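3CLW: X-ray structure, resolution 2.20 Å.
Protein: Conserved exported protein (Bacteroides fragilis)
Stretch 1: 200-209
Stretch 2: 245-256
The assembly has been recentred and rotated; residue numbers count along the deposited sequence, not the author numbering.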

# COMPACT_ATOMS: atom_id res chain seq x y z
N SER A 200 -0.06 -17.98 -5.13
CA SER A 200 -0.23 -19.20 -4.34
C SER A 200 -1.06 -19.03 -3.07
O SER A 200 -0.84 -18.13 -2.26
N PHE A 201 -2.02 -19.93 -2.90
CA PHE A 201 -2.64 -20.22 -1.61
C PHE A 201 -1.54 -20.58 -0.62
O PHE A 201 -0.50 -21.10 -1.01
N ALA A 202 -1.75 -20.32 0.65
CA ALA A 202 -0.86 -20.87 1.67
C ALA A 202 -1.56 -20.95 3.02
O ALA A 202 -2.39 -20.11 3.33
N THR A 203 -1.20 -21.96 3.81
CA THR A 203 -1.76 -22.14 5.14
C THR A 203 -0.90 -21.41 6.19
O THR A 203 0.21 -20.97 5.89
N LYS A 204 -1.43 -21.27 7.41
CA LYS A 204 -0.65 -20.66 8.47
C LYS A 204 0.61 -21.48 8.76
O LYS A 204 1.66 -20.91 9.08
N ALA A 205 0.51 -22.81 8.62
CA ALA A 205 1.71 -23.64 8.77
C ALA A 205 2.76 -23.26 7.72
O ALA A 205 3.94 -23.18 8.03
N ASP A 206 2.32 -23.02 6.49
CA ASP A 206 3.19 -22.56 5.41
C ASP A 206 3.83 -21.21 5.76
O ASP A 206 5.03 -21.04 5.68
N LEU A 207 3.00 -20.28 6.21
CA LEU A 207 3.43 -18.95 6.54
C LEU A 207 4.46 -18.97 7.66
O LEU A 207 5.47 -18.25 7.60
N TYR A 208 4.20 -19.79 8.68
CA TYR A 208 5.09 -19.93 9.82
C TYR A 208 6.46 -20.43 9.38
O TYR A 208 7.49 -19.90 9.83
N ARG A 209 6.48 -21.41 8.50
CA ARG A 209 7.75 -21.93 7.99
C ARG A 209 8.52 -20.88 7.21
O ARG A 209 9.73 -20.78 7.38
N ALA A 245 -9.66 -26.35 8.40
CA ALA A 245 -8.33 -26.40 9.00
C ALA A 245 -7.29 -25.62 8.21
O ALA A 245 -6.51 -24.85 8.79
N LYS A 246 -7.29 -25.80 6.89
CA LYS A 246 -6.26 -25.24 6.02
C LYS A 246 -6.30 -23.70 5.88
O LYS A 246 -5.28 -23.09 5.61
N THR A 247 -7.48 -23.10 6.10
CA THR A 247 -7.69 -21.67 5.90
C THR A 247 -6.75 -20.79 6.74
O THR A 247 -6.77 -20.88 7.97
N PRO A 248 -5.95 -19.92 6.07
CA PRO A 248 -5.14 -18.93 6.79
C PRO A 248 -6.00 -17.78 7.30
O PRO A 248 -5.73 -16.61 6.98
N ASP A 249 -7.03 -18.11 8.07
CA ASP A 249 -7.77 -17.11 8.82
C ASP A 249 -7.20 -17.05 10.23
O ASP A 249 -6.14 -17.64 10.51
N ASP A 250 -7.88 -16.32 11.10
CA ASP A 250 -7.48 -16.18 12.50
C ASP A 250 -6.04 -15.71 12.68
O ASP A 250 -5.37 -16.09 13.66
N ILE A 251 -5.57 -14.90 11.73
CA ILE A 251 -4.18 -14.43 11.70
C ILE A 251 -3.75 -13.74 13.00
O ILE A 251 -2.71 -14.06 13.56
N ILE A 252 -4.55 -12.79 13.48
CA ILE A 252 -4.12 -12.06 14.67
C ILE A 252 -3.84 -12.99 15.87
O ILE A 252 -2.74 -12.95 16.42
N HIS A 253 -4.80 -13.84 16.24
CA HIS A 253 -4.66 -14.63 17.47
C HIS A 253 -3.71 -15.80 17.31
O HIS A 253 -2.93 -16.11 18.22
N SER A 254 -3.76 -16.42 16.14
CA SER A 254 -2.97 -17.60 15.88
C SER A 254 -1.49 -17.30 15.63
O SER A 254 -0.64 -18.10 15.98
N MET A 255 -1.21 -16.13 15.05
CA MET A 255 0.14 -15.74 14.61
C MET A 255 0.75 -14.59 15.43
O MET A 255 1.97 -14.54 15.59
N PHE A 256 -0.09 -13.69 15.93
CA PHE A 256 0.42 -12.49 16.59
C PHE A 256 -0.00 -12.34 18.07
O PHE A 256 0.04 -11.24 18.63

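Ser200 opens the stretch out of reach of stretch 2; its OG donates to Phe201 O at 2.7 Å. Phe201 is the first residue to point in. Its chi1 is t, and the buried ring lies obliquely against stretch 2, with Phe201 CE1 3.7 Å from Pro248 CD and Phe201 CZ 3.7 Å from Lys246 O. Lys246 NZ sits 5.8 Å from the centroid of the Phe201 ring, so any cation-pi attraction is weak at most. Ala202 turns its CB away, but Ala202 O lies 3.1 Å from Pro248 CG.

Thr203, chi1 p, caps the helix that begins at Lys204. Asp206 N donates to Thr203 OG1 at 3.1 Å, and Thr203 N donates in return to Asp206 OD2 at 2.8 Å. The methyl faces stretch 2, with Thr203 CG2 3.3 Å from Lys246 O.

Lys204 is the centre of the contact and has the largest covered area. Its rotamer is m, t, m, m. The aliphatic part packs on apolar neighbours: Lys204 CG is 3.8 Å from Pro248 CA and 4.0 Å from Ile251 CD1. Farther out, Lys204 CE is 3.4 Å from Ser254 OG. The buried ammonium donates from Lys204 NZ to Asp249 O at 2.9 Å. A long salt bridge joins Lys204 NZ to Asp249 OD2 at 3.7 Å. Water 1 accepts from Lys204 NZ at 3.0 Å and from Lys204 N at 3.1 Å. It also donates weakly to Lys246 O at 2.9 Å, linking the helix start to the loop.

Ala205 makes no contact. Leu207, rotamer m, t, points in one turn later. Leu207 CB is 3.8 Å from Met255 CE, and Leu207 CD1 is 4.4 Å from both Pro248 CB and Ile251 CD1. Met255 (m, t, p) also places its CE 4.3 Å from Tyr208 CB. Arg209 is out of reach.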

# COMPACT_ATOMS: atom_id res chain seq x y z
CB SER A 200 1.10 -19.87 -3.98
OG SER A 200 0.83 -21.16 -3.40
CB PHE A 201 -3.60 -21.41 -1.77
CG PHE A 201 -4.22 -21.87 -0.47
CD1 PHE A 201 -5.25 -21.14 0.13
CD2 PHE A 201 -3.78 -23.04 0.14
CE1 PHE A 201 -5.82 -21.57 1.31
CE2 PHE A 201 -4.36 -23.47 1.34
CZ PHE A 201 -5.38 -22.74 1.91
CB ALA A 202 0.47 -20.05 1.78
CB THR A 203 -1.85 -23.63 5.55
OG1 THR A 203 -0.54 -24.12 5.81
CG2 THR A 203 -2.51 -24.49 4.45
CB LYS A 204 -1.45 -20.40 9.74
CG LYS A 204 -2.56 -19.39 9.54
CD LYS A 204 -3.21 -19.04 10.86
CE LYS A 204 -4.17 -20.14 11.39
NZ LYS A 204 -5.23 -20.44 10.41
CB ALA A 205 1.38 -25.14 8.73
CB ASP A 206 2.41 -22.47 4.10
CG ASP A 206 1.82 -23.83 3.67
OD1 ASP A 206 2.43 -24.89 3.95
OD2 ASP A 206 0.74 -23.83 3.04
CB LEU A 207 2.22 -18.09 6.94
CG LEU A 207 1.27 -17.75 5.78
CD1 LEU A 207 0.03 -17.02 6.28
CD2 LEU A 207 1.97 -16.94 4.67
CB TYR A 208 4.45 -20.83 10.92
CG TYR A 208 5.35 -21.10 12.10
CD1 TYR A 208 5.22 -20.40 13.28
CD2 TYR A 208 6.37 -22.06 12.00
CE1 TYR A 208 6.07 -20.66 14.36
CE2 TYR A 208 7.24 -22.32 13.07
CZ TYR A 208 7.08 -21.63 14.24
OH TYR A 208 7.94 -21.90 15.30
CB ARG A 209 7.58 -23.18 7.12
CG ARG A 209 7.35 -24.46 7.88
CD ARG A 209 7.55 -25.70 6.99
NE ARG A 209 8.96 -26.04 6.75
CZ ARG A 209 9.37 -26.93 5.84
NH1 ARG A 209 8.50 -27.57 5.06
NH2 ARG A 209 10.66 -27.19 5.71
CB ALA A 245 -7.88 -27.87 9.20
CB LYS A 246 -6.25 -25.93 4.64
CG LYS A 246 -7.43 -25.69 3.76
CD LYS A 246 -7.22 -26.37 2.41
CE LYS A 246 -8.30 -25.98 1.40
NZ LYS A 246 -8.33 -26.84 0.14
CB THR A 247 -9.16 -21.29 6.15
OG1 THR A 247 -9.98 -22.05 5.27
CG2 THR A 247 -9.41 -19.83 5.84
CB PRO A 248 -4.12 -18.47 5.73
CG PRO A 248 -4.90 -18.58 4.45
CD PRO A 248 -5.74 -19.82 4.60
CB ASP A 249 -9.28 -17.40 8.83
CG ASP A 249 -9.64 -18.67 9.63
OD1 ASP A 249 -10.85 -18.89 9.84
OD2 ASP A 249 -8.72 -19.43 10.02
CB ASP A 250 -7.73 -17.51 13.25
CG ASP A 250 -7.67 -17.34 14.75
OD1 ASP A 250 -8.21 -16.33 15.24
OD2 ASP A 250 -7.07 -18.21 15.44
CB ILE A 251 -3.88 -13.49 10.47
CG1 ILE A 251 -4.04 -14.26 9.14
CG2 ILE A 251 -2.52 -12.80 10.60
CD1 ILE A 251 -3.06 -15.45 8.91
CB ILE A 252 -5.10 -10.91 15.03
CG1 ILE A 252 -5.10 -9.85 13.89
CG2 ILE A 252 -4.70 -10.30 16.37
CD1 ILE A 252 -6.21 -8.77 13.97
CB HIS A 253 -6.02 -15.08 18.03
CG HIS A 253 -6.75 -14.00 18.76
ND1 HIS A 253 -6.55 -13.74 20.09
CD2 HIS A 253 -7.66 -13.10 18.33
CE1 HIS A 253 -7.34 -12.74 20.47
NE2 HIS A 253 -8.02 -12.33 19.41
CB SER A 254 -3.56 -18.36 14.71
OG SER A 254 -2.75 -19.46 14.39
CB MET A 255 0.19 -15.42 13.09
CG MET A 255 -0.22 -16.61 12.16
SD MET A 255 0.30 -16.65 10.42
CE MET A 255 1.93 -17.30 10.65
CB PHE A 256 0.08 -11.24 15.75
CG PHE A 256 0.82 -11.19 14.41
CD1 PHE A 256 0.28 -11.77 13.27
CD2 PHE A 256 2.07 -10.56 14.31
CE1 PHE A 256 0.97 -11.70 12.04
CE2 PHE A 256 2.76 -10.49 13.10
CZ PHE A 256 2.22 -11.07 11.96
O HOH W 1 -4.26 -22.27 8.22